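Local coordinates for protein YohF (PDB 6WON) that probably acts as an oxidoreductase of the short-chain dehydrogenase/reductase family, identified as an acetoin dehydrogenase, at residues C20-A25 against Q43-K48; H144-L149 against G236-V241; G164-M169 against I178-V183. One frame throughout, in Å; residues are numbered along the deposited sequence.

Interaction 1 of 3, residues C20-A25 against Q43-K48; sequences CALLLA and QETAKK
Leu22 keeps CG anti to its carbonyl carbon (chi1 -72°), while the torsion of Thr45 sets CG2 opposite the backbone N; between them these choices bring the CD2 branch of the leucine and the threonine methyl to 3.8 Å, CD2 to CG2. The same CD2 sits 3.4 Å from Thr45 O and 3.8 Å from Lys48 CB: one methyl touches both residues, a turn apart on the helix. Ala21 CB adds a lighter touch, 4.0 Å from Thr45 CG2. The two segments run almost side by side, their axes 9.7 Å apart and inclined by only 16°, as expected of consecutive helices on one face of a Rossmann-type sheet: helix 15-27 precedes strand 30-35, and helix 39-50 follows it. Ala21 rests on Ile31 and Thr45 on Ile33, both from that intervening strand. No hydrogen bond crosses between the helices. Thr45 OG1 lies within bonding distance of two carbonyl oxygens, Gly41 O in its own helix, the stronger partner, and Ser12 O, which share or alternate its one hydrogen. Beyond CB, Lys48 bends away from Leu22, and its NZ makes a salt bridge with Glu44 OE1 on the anti side of the carboxylate.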
ATOM      1  N   CYS B  20      12.570 -24.450   3.005  1.00 23.39           N
ATOM      2  CA  CYS B  20      13.361 -23.530   3.827  1.00 22.91           C
ATOM      3  C   CYS B  20      14.345 -24.280   4.709  1.00 23.12           C
ATOM      4  O   CYS B  20      15.526 -23.916   4.795  1.00 24.63           O
ATOM      5  CB  CYS B  20      12.450 -22.641   4.690  1.00 21.69           C
ATOM      6  SG  CYS B  20      11.324 -21.563   3.763  1.00 25.26           S
ATOM      7  N   ALA B  21      13.874 -25.326   5.386  1.00 24.96           N
ATOM      8  CA  ALA B  21      14.746 -26.036   6.315  1.00 23.83           C
ATOM      9  C   ALA B  21      15.955 -26.623   5.598  1.00 24.79           C
ATOM     10  O   ALA B  21      17.083 -26.562   6.105  1.00 25.60           O
ATOM     11  CB  ALA B  21      13.964 -27.134   7.036  1.00 20.56           C
ATOM     12  N   LEU B  22      15.739 -27.198   4.418  1.00 28.20           N
ATOM     13  CA  LEU B  22      16.827 -27.858   3.707  1.00 28.79           C
ATOM     14  C   LEU B  22      17.799 -26.840   3.116  1.00 30.72           C
ATOM     15  O   LEU B  22      19.015 -27.063   3.109  1.00 33.55           O
ATOM     16  CB  LEU B  22      16.254 -28.765   2.618  1.00 28.40           C
ATOM     17  CG  LEU B  22      15.560 -30.049   3.110  1.00 29.63           C
ATOM     18  CD1 LEU B  22      15.183 -30.935   1.921  1.00 32.23           C
ATOM     19  CD2 LEU B  22      16.442 -30.819   4.067  1.00 28.60           C
ATOM     20  N   LEU B  23      17.290 -25.721   2.605  1.00 28.92           N
ATOM     21  CA  LEU B  23      18.194 -24.715   2.070  1.00 27.98           C
ATOM     22  C   LEU B  23      19.029 -24.092   3.180  1.00 25.78           C
ATOM     23  O   LEU B  23      20.233 -23.866   3.005  1.00 26.66           O
ATOM     24  CB  LEU B  23      17.409 -23.652   1.314  1.00 23.41           C
ATOM     25  CG  LEU B  23      18.218 -22.643   0.512  1.00 25.92           C
ATOM     26  CD1 LEU B  23      19.318 -23.327  -0.360  1.00 26.85           C
ATOM     27  CD2 LEU B  23      17.263 -21.828  -0.338  1.00 26.37           C
ATOM     28  N   LEU B  24      18.416 -23.845   4.341  1.00 20.50           N
ATOM     29  CA  LEU B  24      19.164 -23.272   5.455  1.00 22.55           C
ATOM     30  C   LEU B  24      20.212 -24.251   5.962  1.00 23.39           C
ATOM     31  O   LEU B  24      21.346 -23.853   6.255  1.00 25.41           O
ATOM     32  CB  LEU B  24      18.210 -22.859   6.582  1.00 22.79           C
ATOM     33  CG  LEU B  24      17.299 -21.667   6.264  1.00 23.65           C
ATOM     34  CD1 LEU B  24      16.236 -21.426   7.359  1.00 22.22           C
ATOM     35  CD2 LEU B  24      18.126 -20.407   5.989  1.00 26.72           C
ATOM     36  N   ALA B  25      19.862 -25.539   6.049  1.00 23.71           N
ATOM     37  CA  ALA B  25      20.856 -26.565   6.360  1.00 25.80           C
ATOM     38  C   ALA B  25      21.987 -26.558   5.331  1.00 27.65           C
ATOM     39  O   ALA B  25      23.169 -26.548   5.688  1.00 28.12           O
ATOM     40  CB  ALA B  25      20.185 -27.941   6.421  1.00 26.89           C
ATOM     41  N   GLN B  43      11.123 -36.628   9.698  1.00 30.47           N
ATOM     42  CA  GLN B  43      12.328 -37.442   9.779  1.00 34.70           C
ATOM     43  C   GLN B  43      13.073 -37.454   8.456  1.00 38.43           C
ATOM     44  O   GLN B  43      14.302 -37.571   8.440  1.00 40.84           O
ATOM     45  CB  GLN B  43      11.976 -38.868  10.214  1.00 38.33           C
ATOM     46  CG  GLN B  43      11.312 -38.927  11.586  1.00 46.60           C
ATOM     47  CD  GLN B  43      10.831 -40.319  11.991  1.00 57.86           C
ATOM     48  OE1 GLN B  43      10.780 -41.246  11.177  1.00 63.74           O
ATOM     49  NE2 GLN B  43      10.463 -40.465  13.265  1.00 59.51           N
ATOM     50  N   GLU B  44      12.359 -37.328   7.340  1.00 41.77           N
ATOM     51  CA  GLU B  44      13.041 -37.289   6.054  1.00 43.62           C
ATOM     52  C   GLU B  44      13.736 -35.952   5.825  1.00 39.04           C
ATOM     53  O   GLU B  44      14.811 -35.907   5.211  1.00 37.91           O
ATOM     54  CB  GLU B  44      12.049 -37.587   4.930  1.00 51.72           C
ATOM     55  CG  GLU B  44      12.696 -37.798   3.572  1.00 61.10           C
ATOM     56  CD  GLU B  44      13.721 -38.944   3.525  1.00 69.82           C
ATOM     57  OE1 GLU B  44      14.346 -39.103   2.452  1.00 72.52           O
ATOM     58  OE2 GLU B  44      13.881 -39.701   4.517  1.00 72.68           O
ATOM     59  N   THR B  45      13.149 -34.858   6.306  1.00 34.91           N
ATOM     60  CA  THR B  45      13.811 -33.568   6.192  1.00 33.91           C
ATOM     61  C   THR B  45      15.081 -33.528   7.038  1.00 34.13           C
ATOM     62  O   THR B  45      16.114 -33.011   6.596  1.00 34.15           O
ATOM     63  CB  THR B  45      12.844 -32.460   6.601  1.00 35.54           C
ATOM     64  OG1 THR B  45      11.658 -32.562   5.800  1.00 38.45           O
ATOM     65  CG2 THR B  45      13.484 -31.081   6.419  1.00 31.66           C
ATOM     66  N   ALA B  46      15.029 -34.095   8.249  1.00 31.95           N
ATOM     67  CA  ALA B  46      16.218 -34.139   9.094  1.00 27.58           C
ATOM     68  C   ALA B  46      17.310 -35.003   8.472  1.00 31.76           C
ATOM     69  O   ALA B  46      18.494 -34.637   8.511  1.00 30.92           O
ATOM     70  CB  ALA B  46      15.847 -34.647  10.485  1.00 26.69           C
ATOM     71  N   LYS B  47      16.929 -36.155   7.907  1.00 32.57           N
ATOM     72  CA  LYS B  47      17.878 -36.996   7.185  1.00 35.54           C
ATOM     73  C   LYS B  47      18.625 -36.189   6.128  1.00 35.64           C
ATOM     74  O   LYS B  47      19.860 -36.141   6.123  1.00 34.01           O
ATOM     75  CB  LYS B  47      17.138 -38.177   6.544  1.00 41.76           C
ATOM     76  CG  LYS B  47      18.023 -39.092   5.690  1.00 50.00           C
ATOM     77  CD  LYS B  47      17.266 -40.311   5.167  1.00 55.51           C
ATOM     78  CE  LYS B  47      18.196 -41.503   5.048  1.00 60.47           C
ATOM     79  NZ  LYS B  47      17.467 -42.757   4.703  1.00 64.22           N
ATOM     80  N   LYS B  48      17.887 -35.534   5.227  1.00 34.99           N
ATOM     81  CA  LYS B  48      18.536 -34.782   4.158  1.00 33.81           C
ATOM     82  C   LYS B  48      19.316 -33.594   4.707  1.00 32.88           C
ATOM     83  O   LYS B  48      20.402 -33.282   4.208  1.00 34.76           O
ATOM     84  CB  LYS B  48      17.496 -34.326   3.140  1.00 37.56           C
ATOM     85  CG  LYS B  48      16.659 -35.466   2.571  1.00 46.06           C
ATOM     86  CD  LYS B  48      15.932 -35.023   1.298  1.00 53.18           C
ATOM     87  CE  LYS B  48      14.480 -35.512   1.257  1.00 54.67           C
ATOM     88  NZ  LYS B  48      14.392 -36.988   1.069  1.00 53.83           N
TER

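Interaction 2 of 3, residues H144-L149 against G236-V241; sequences HEHTPL and GQSLIV
Ser238 OG is gripped twice, as donor and as acceptor: it donates a hydrogen bond to Glu145 OE1 at 2.7 Å and accepts one from His146 NE2 at 2.8 Å. The histidine bond is moderately bent, 147° at the hydrogen, but OG stays close to the imidazole plane, at the ring edge. The carboxylate is met differently, OG lying above its plane by 45°. Ser238 reaches both because its OG stands anti to the backbone N (chi1 -173°), on the side of the strand that faces the loop. Glu145 OE1 has a further hydrogen bond with Thr141 OG1, which helps to hold the carboxylate in place, and the CG of Glu145 lies 3.9 Å above one face of the His146 ring. The side chains of Ile240 and His146 approach each other head-on, and Ile240 CD1 ends 3.4 Å from His146 CD2. The NE2 bond and these carbon contacts together restrain the ring. Within the loop, His144 ND1 donates to Thr147 O at 2.9 Å, and Leu149 CB covers the centre of one face of the His144 ring. This loop runs between Ser142 and Tyr155, the probable catalytic pair by comparison with other short-chain dehydrogenases. It leaves strand 135-140 and leads into helix 153-173, whose Tyr155 packs on His144 and Leu149. Strand 238-241 is the last strand of this chain's sheet, beside strand 178-185; helix 216-226 packs on Leu239 and Val241, and Leu239 also meets Leu239 of the second subunit.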
ATOM      1  N   HIS B 144      -2.456 -12.648   0.603  1.00 25.91           N
ATOM      2  CA  HIS B 144      -3.673 -12.245   1.291  1.00 24.32           C
ATOM      3  C   HIS B 144      -3.411 -11.539   2.615  1.00 22.63           C
ATOM      4  O   HIS B 144      -4.371 -11.208   3.329  1.00 23.18           O
ATOM      5  CB  HIS B 144      -4.563 -13.468   1.446  1.00 23.55           C
ATOM      6  CG  HIS B 144      -4.867 -14.113   0.128  1.00 24.20           C
ATOM      7  ND1 HIS B 144      -5.573 -13.461  -0.862  1.00 21.99           N
ATOM      8  CD2 HIS B 144      -4.495 -15.308  -0.395  1.00 21.93           C
ATOM      9  CE1 HIS B 144      -5.659 -14.247  -1.923  1.00 22.18           C
ATOM     10  NE2 HIS B 144      -5.022 -15.375  -1.660  1.00 23.25           N
ATOM     11  N   GLU B 145      -2.146 -11.288   2.950  1.00 20.15           N
ATOM     12  CA  GLU B 145      -1.814 -10.211   3.884  1.00 23.92           C
ATOM     13  C   GLU B 145      -2.196  -8.841   3.322  1.00 23.86           C
ATOM     14  O   GLU B 145      -2.289  -7.868   4.084  1.00 21.54           O
ATOM     15  CB  GLU B 145      -0.304 -10.243   4.196  1.00 25.92           C
ATOM     16  CG  GLU B 145       0.216  -9.132   5.116  1.00 22.03           C
ATOM     17  CD  GLU B 145       1.732  -8.994   5.109  1.00 24.35           C
ATOM     18  OE1 GLU B 145       2.445  -9.972   4.775  1.00 24.28           O
ATOM     19  OE2 GLU B 145       2.220  -7.899   5.460  1.00 25.76           O
ATOM     20  N   HIS B 146      -2.438  -8.751   2.006  1.00 23.62           N
ATOM     21  CA  HIS B 146      -2.618  -7.486   1.306  1.00 21.99           C
ATOM     22  C   HIS B 146      -3.924  -7.376   0.535  1.00 25.73           C
ATOM     23  O   HIS B 146      -4.449  -6.259   0.394  1.00 23.41           O
ATOM     24  CB  HIS B 146      -1.445  -7.254   0.328  1.00 21.20           C
ATOM     25  CG  HIS B 146      -0.103  -7.339   0.983  1.00 21.29           C
ATOM     26  ND1 HIS B 146       0.370  -6.357   1.829  1.00 23.61           N
ATOM     27  CD2 HIS B 146       0.844  -8.306   0.962  1.00 22.35           C
ATOM     28  CE1 HIS B 146       1.556  -6.710   2.293  1.00 22.21           C
ATOM     29  NE2 HIS B 146       1.869  -7.887   1.781  1.00 23.83           N
ATOM     30  N   THR B 147      -4.463  -8.485   0.033  1.00 21.38           N
ATOM     31  CA  THR B 147      -5.643  -8.454  -0.823  1.00 22.50           C
ATOM     32  C   THR B 147      -6.506  -9.650  -0.438  1.00 22.81           C
ATOM     33  O   THR B 147      -5.971 -10.675  -0.004  1.00 25.56           O
ATOM     34  CB  THR B 147      -5.241  -8.491  -2.317  1.00 22.87           C
ATOM     35  OG1 THR B 147      -6.402  -8.424  -3.167  1.00 23.50           O
ATOM     36  CG2 THR B 147      -4.435  -9.768  -2.644  1.00 23.43           C
ATOM     37  N   PRO B 148      -7.829  -9.527  -0.498  1.00 19.66           N
ATOM     38  CA  PRO B 148      -8.682 -10.567   0.094  1.00 22.89           C
ATOM     39  C   PRO B 148      -8.719 -11.830  -0.751  1.00 24.69           C
ATOM     40  O   PRO B 148      -8.561 -11.798  -1.971  1.00 25.98           O
ATOM     41  CB  PRO B 148     -10.068  -9.907   0.144  1.00 23.37           C
ATOM     42  CG  PRO B 148     -10.040  -8.919  -1.015  1.00 21.62           C
ATOM     43  CD  PRO B 148      -8.616  -8.403  -1.041  1.00 17.76           C
ATOM     44  N   LEU B 149      -8.914 -12.960  -0.072  1.00 28.74           N
ATOM     45  CA  LEU B 149      -9.188 -14.220  -0.743  1.00 28.38           C
ATOM     46  C   LEU B 149     -10.668 -14.525  -0.598  1.00 28.49           C
ATOM     47  O   LEU B 149     -11.139 -14.720   0.537  1.00 23.43           O
ATOM     48  CB  LEU B 149      -8.356 -15.351  -0.143  1.00 28.59           C
ATOM     49  CG  LEU B 149      -8.621 -16.787  -0.618  1.00 27.51           C
ATOM     50  CD1 LEU B 149      -8.353 -16.962  -2.123  1.00 24.59           C
ATOM     51  CD2 LEU B 149      -7.767 -17.775   0.176  1.00 32.74           C
ATOM     52  N   GLY B 236      11.160  -5.087   8.669  1.00 24.18           N
ATOM     53  CA  GLY B 236       9.821  -4.525   8.698  1.00 24.01           C
ATOM     54  C   GLY B 236       9.043  -4.619   7.407  1.00 26.37           C
ATOM     55  O   GLY B 236       7.987  -3.990   7.297  1.00 24.49           O
ATOM     56  N   GLN B 237       9.512  -5.392   6.430  1.00 24.50           N
ATOM     57  CA  GLN B 237       8.926  -5.393   5.099  1.00 23.41           C
ATOM     58  C   GLN B 237       8.137  -6.671   4.834  1.00 26.45           C
ATOM     59  O   GLN B 237       8.360  -7.709   5.464  1.00 24.81           O
ATOM     60  CB  GLN B 237      10.018  -5.220   4.037  1.00 20.38           C
ATOM     61  CG  GLN B 237      10.443  -3.760   3.921  1.00 23.15           C
ATOM     62  CD  GLN B 237       9.243  -2.874   3.616  1.00 23.85           C
ATOM     63  OE1 GLN B 237       8.494  -3.149   2.678  1.00 28.97           O
ATOM     64  NE2 GLN B 237       9.033  -1.839   4.419  1.00 22.15           N
ATOM     65  N   SER B 238       7.206  -6.581   3.868  1.00 24.24           N
ATOM     66  CA  SER B 238       6.458  -7.732   3.366  1.00 22.75           C
ATOM     67  C   SER B 238       6.886  -7.954   1.920  1.00 24.47           C
ATOM     68  O   SER B 238       6.507  -7.185   1.028  1.00 20.50           O
ATOM     69  CB  SER B 238       4.952  -7.507   3.475  1.00 24.73           C
ATOM     70  OG  SER B 238       4.217  -8.677   3.138  1.00 24.35           O
ATOM     71  N   LEU B 239       7.693  -8.998   1.688  1.00 22.69           N
ATOM     72  CA  LEU B 239       8.304  -9.235   0.384  1.00 24.93           C
ATOM     73  C   LEU B 239       7.454 -10.273  -0.343  1.00 25.99           C
ATOM     74  O   LEU B 239       7.372 -11.431   0.083  1.00 23.74           O
ATOM     75  CB  LEU B 239       9.756  -9.693   0.534  1.00 27.74           C
ATOM     76  CG  LEU B 239      10.699  -8.819   1.380  1.00 31.60           C
ATOM     77  CD1 LEU B 239      12.162  -9.171   1.105  1.00 29.78           C
ATOM     78  CD2 LEU B 239      10.468  -7.342   1.075  1.00 37.66           C
ATOM     79  N   ILE B 240       6.819  -9.858  -1.431  1.00 22.44           N
ATOM     80  CA  ILE B 240       5.779 -10.653  -2.076  1.00 22.58           C
ATOM     81  C   ILE B 240       6.380 -11.431  -3.235  1.00 22.30           C
ATOM     82  O   ILE B 240       6.996 -10.848  -4.138  1.00 23.89           O
ATOM     83  CB  ILE B 240       4.625  -9.756  -2.550  1.00 21.58           C
ATOM     84  CG1 ILE B 240       3.969  -9.065  -1.349  1.00 23.01           C
ATOM     85  CG2 ILE B 240       3.619 -10.559  -3.368  1.00 22.94           C
ATOM     86  CD1 ILE B 240       2.936  -7.999  -1.763  1.00 23.15           C
ATOM     87  N   VAL B 241       6.191 -12.738  -3.217  1.00 24.95           N
ATOM     88  CA  VAL B 241       6.712 -13.648  -4.239  1.00 26.00           C
ATOM     89  C   VAL B 241       5.488 -14.331  -4.835  1.00 27.19           C
ATOM     90  O   VAL B 241       4.985 -15.321  -4.299  1.00 24.24           O
ATOM     91  CB  VAL B 241       7.700 -14.668  -3.665  1.00 27.93           C
ATOM     92  CG1 VAL B 241       8.163 -15.638  -4.736  1.00 22.82           C
ATOM     93  CG2 VAL B 241       8.905 -13.962  -3.013  1.00 29.39           C
TER

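Interaction 3 of 3, residues G164-M169 against I178-V183; sequences GLTKSM and ILVNAV
Helix segment 164-169 runs nearly antiparallel to strand segment 178-183, at 163° between their directions, with the axes approaching to 7.2 Å and Thr166 nearest to Asn181. Thr166 does the closest work: its CG2 methyl rests on the peptide link between Asn181 and Ala182, 3.5 Å from Ala182 N. The first torsion puts CG2 anti to the backbone N of Thr166, which turns the methyl down onto the strand and leaves OG1 beside the N, where it bonds with Leu162 O one turn earlier and with Asn139 ND2 from strand 135-140. The threonine is thus polar toward its own helix and the neighbouring strand while offering carbon to the backbone beneath it. Ala182 CB fits against the same side chain, 4.1 Å from Thr166 OG1. One turn on, Met169 and Val180 meet at about a right angle: the thioether of Met169 bends at chi3 (48°), which folds CE back to within 3.9 Å of Val180 CG1. That CG1 also lies 3.8 Å from Thr166 O. Val180 thus touches both Thr166 and Met169, with CG2 against Met169 CB as well. Asn181 starts its side chain away from the helix, and its amide bonds Gln237 N through OD1 and Thr234 O through ND2. The contact completes a beta-alpha-beta crossover of the Rossmann fold: strand 135-140 leads through helix 153-173 to strand 178-185, with helix 103-131 packed alongside through Ala121 on Met169 and Phe118 on Leu165.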
ATOM      1  N   GLY B 164       0.721  -7.028  10.384  1.00 21.93           N
ATOM      2  CA  GLY B 164       0.859  -5.977  11.382  1.00 23.50           C
ATOM      3  C   GLY B 164       1.845  -6.340  12.475  1.00 22.35           C
ATOM      4  O   GLY B 164       2.673  -5.516  12.882  1.00 26.35           O
ATOM      5  N   LEU B 165       1.771  -7.575  12.967  1.00 20.57           N
ATOM      6  CA  LEU B 165       2.699  -8.016  14.002  1.00 23.90           C
ATOM      7  C   LEU B 165       4.135  -7.965  13.499  1.00 25.13           C
ATOM      8  O   LEU B 165       5.052  -7.586  14.240  1.00 26.81           O
ATOM      9  CB  LEU B 165       2.331  -9.431  14.454  1.00 22.67           C
ATOM     10  CG  LEU B 165       3.309 -10.097  15.423  1.00 23.23           C
ATOM     11  CD1 LEU B 165       3.334  -9.347  16.763  1.00 20.30           C
ATOM     12  CD2 LEU B 165       2.945 -11.569  15.598  1.00 24.34           C
ATOM     13  N   THR B 166       4.346  -8.342  12.236  1.00 26.42           N
ATOM     14  CA  THR B 166       5.676  -8.269  11.639  1.00 24.04           C
ATOM     15  C   THR B 166       6.261  -6.862  11.769  1.00 22.29           C
ATOM     16  O   THR B 166       7.416  -6.691  12.176  1.00 20.18           O
ATOM     17  CB  THR B 166       5.607  -8.693  10.169  1.00 23.31           C
ATOM     18  OG1 THR B 166       5.133 -10.045  10.070  1.00 24.73           O
ATOM     19  CG2 THR B 166       6.979  -8.617   9.528  1.00 22.70           C
ATOM     20  N   LYS B 167       5.471  -5.841  11.419  1.00 20.86           N
ATOM     21  CA  LYS B 167       5.945  -4.461  11.520  1.00 20.04           C
ATOM     22  C   LYS B 167       6.224  -4.082  12.968  1.00 24.08           C
ATOM     23  O   LYS B 167       7.209  -3.390  13.261  1.00 25.95           O
ATOM     24  CB  LYS B 167       4.914  -3.492  10.927  1.00 21.08           C
ATOM     25  CG  LYS B 167       4.562  -3.722   9.457  1.00 24.59           C
ATOM     26  CD  LYS B 167       3.336  -2.909   9.047  1.00 25.95           C
ATOM     27  CE  LYS B 167       2.872  -3.283   7.629  1.00 25.02           C
ATOM     28  NZ  LYS B 167       1.668  -2.494   7.232  1.00 25.19           N
ATOM     29  N   SER B 168       5.356  -4.514  13.884  1.00 21.13           N
ATOM     30  CA  SER B 168       5.551  -4.206  15.298  1.00 25.97           C
ATOM     31  C   SER B 168       6.827  -4.850  15.829  1.00 23.57           C
ATOM     32  O   SER B 168       7.646  -4.187  16.470  1.00 24.57           O
ATOM     33  CB  SER B 168       4.343  -4.676  16.094  1.00 21.84           C
ATOM     34  OG  SER B 168       3.279  -3.766  15.894  1.00 28.24           O
ATOM     35  N   MET B 169       7.012  -6.142  15.556  1.00 23.11           N
ATOM     36  CA  MET B 169       8.199  -6.846  16.027  1.00 22.93           C
ATOM     37  C   MET B 169       9.462  -6.205  15.472  1.00 25.49           C
ATOM     38  O   MET B 169      10.453  -6.045  16.185  1.00 22.69           O
ATOM     39  CB  MET B 169       8.130  -8.320  15.613  1.00 22.55           C
ATOM     40  CG  MET B 169       7.001  -9.104  16.220  1.00 22.50           C
ATOM     41  SD  MET B 169       6.932 -10.791  15.566  1.00 24.01           S
ATOM     42  CE  MET B 169       8.656 -11.291  15.722  1.00 25.39           C
ATOM     43  N   ILE B 178      17.658  -7.770  15.934  1.00 26.82           N
ATOM     44  CA  ILE B 178      16.746  -8.773  15.391  1.00 26.13           C
ATOM     45  C   ILE B 178      15.984  -8.132  14.234  1.00 25.01           C
ATOM     46  O   ILE B 178      15.250  -7.153  14.425  1.00 24.20           O
ATOM     47  CB  ILE B 178      15.778  -9.296  16.468  1.00 27.06           C
ATOM     48  CG1 ILE B 178      16.547 -10.018  17.583  1.00 27.25           C
ATOM     49  CG2 ILE B 178      14.753 -10.234  15.847  1.00 27.83           C
ATOM     50  CD1 ILE B 178      15.746 -10.208  18.872  1.00 26.99           C
ATOM     51  N   LEU B 179      16.162  -8.668  13.033  1.00 26.90           N
ATOM     52  CA  LEU B 179      15.465  -8.160  11.855  1.00 26.62           C
ATOM     53  C   LEU B 179      14.257  -9.048  11.599  1.00 26.01           C
ATOM     54  O   LEU B 179      14.368 -10.278  11.663  1.00 23.87           O
ATOM     55  CB  LEU B 179      16.384  -8.130  10.635  1.00 21.75           C
ATOM     56  CG  LEU B 179      17.797  -7.554  10.836  1.00 25.25           C
ATOM     57  CD1 LEU B 179      18.577  -7.496   9.509  1.00 23.45           C
ATOM     58  CD2 LEU B 179      17.756  -6.171  11.483  1.00 24.04           C
ATOM     59  N   VAL B 180      13.104  -8.432  11.335  1.00 23.66           N
ATOM     60  CA  VAL B 180      11.843  -9.160  11.222  1.00 24.22           C
ATOM     61  C   VAL B 180      11.152  -8.760   9.927  1.00 25.45           C
ATOM     62  O   VAL B 180      10.835  -7.578   9.721  1.00 22.64           O
ATOM     63  CB  VAL B 180      10.921  -8.897  12.420  1.00 22.21           C
ATOM     64  CG1 VAL B 180       9.668  -9.773  12.331  1.00 19.67           C
ATOM     65  CG2 VAL B 180      11.679  -9.165  13.711  1.00 23.62           C
ATOM     66  N   ASN B 181      10.887  -9.744   9.073  1.00 23.78           N
ATOM     67  CA  ASN B 181      10.229  -9.479   7.804  1.00 25.42           C
ATOM     68  C   ASN B 181       9.185 -10.551   7.551  1.00 25.60           C
ATOM     69  O   ASN B 181       9.232 -11.640   8.128  1.00 22.61           O
ATOM     70  CB  ASN B 181      11.230  -9.463   6.647  1.00 23.68           C
ATOM     71  CG  ASN B 181      12.228  -8.325   6.760  1.00 23.93           C
ATOM     72  OD1 ASN B 181      11.907  -7.178   6.438  1.00 25.27           O
ATOM     73  ND2 ASN B 181      13.446  -8.638   7.200  1.00 19.78           N
ATOM     74  N   ALA B 182       8.250 -10.230   6.663  1.00 24.31           N
ATOM     75  CA  ALA B 182       7.323 -11.204   6.110  1.00 26.52           C
ATOM     76  C   ALA B 182       7.720 -11.540   4.672  1.00 25.59           C
ATOM     77  O   ALA B 182       8.116 -10.655   3.905  1.00 24.75           O
ATOM     78  CB  ALA B 182       5.883 -10.671   6.134  1.00 22.85           C
ATOM     79  N   VAL B 183       7.617 -12.820   4.319  1.00 21.07           N
ATOM     80  CA  VAL B 183       7.593 -13.268   2.931  1.00 21.14           C
ATOM     81  C   VAL B 183       6.177 -13.720   2.626  1.00 21.65           C
ATOM     82  O   VAL B 183       5.611 -14.537   3.362  1.00 22.14           O
ATOM     83  CB  VAL B 183       8.596 -14.408   2.671  1.00 22.50           C
ATOM     84  CG1 VAL B 183       8.466 -14.911   1.231  1.00 22.54           C
ATOM     85  CG2 VAL B 183      10.013 -13.940   2.943  1.00 20.54           C
TER

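Interactions 2 and 3 form one connected region, their centres about 12 Å apart, because strands 178-185 and 238-241 are neighbours in the sheet. Backbone atoms join them in probable hydrogen bonds, Gly236 N 2.7 Å from Val180 O and Gln237 O 2.8 Å from Ala182 N, and Glu145 OE1 packs on Ala182 CB. Both also touch the fourth subunit, whose Lys167 reaches His146 O. Interaction 1 lies on the opposite side of the chain's centre, about 26 Å from interaction 2 and about 24 Å from interaction 3 between centres. It belongs to the half of the fold that usually binds the dinucleotide in this family, whereas segment 144-149 lies nearer the usual substrate side.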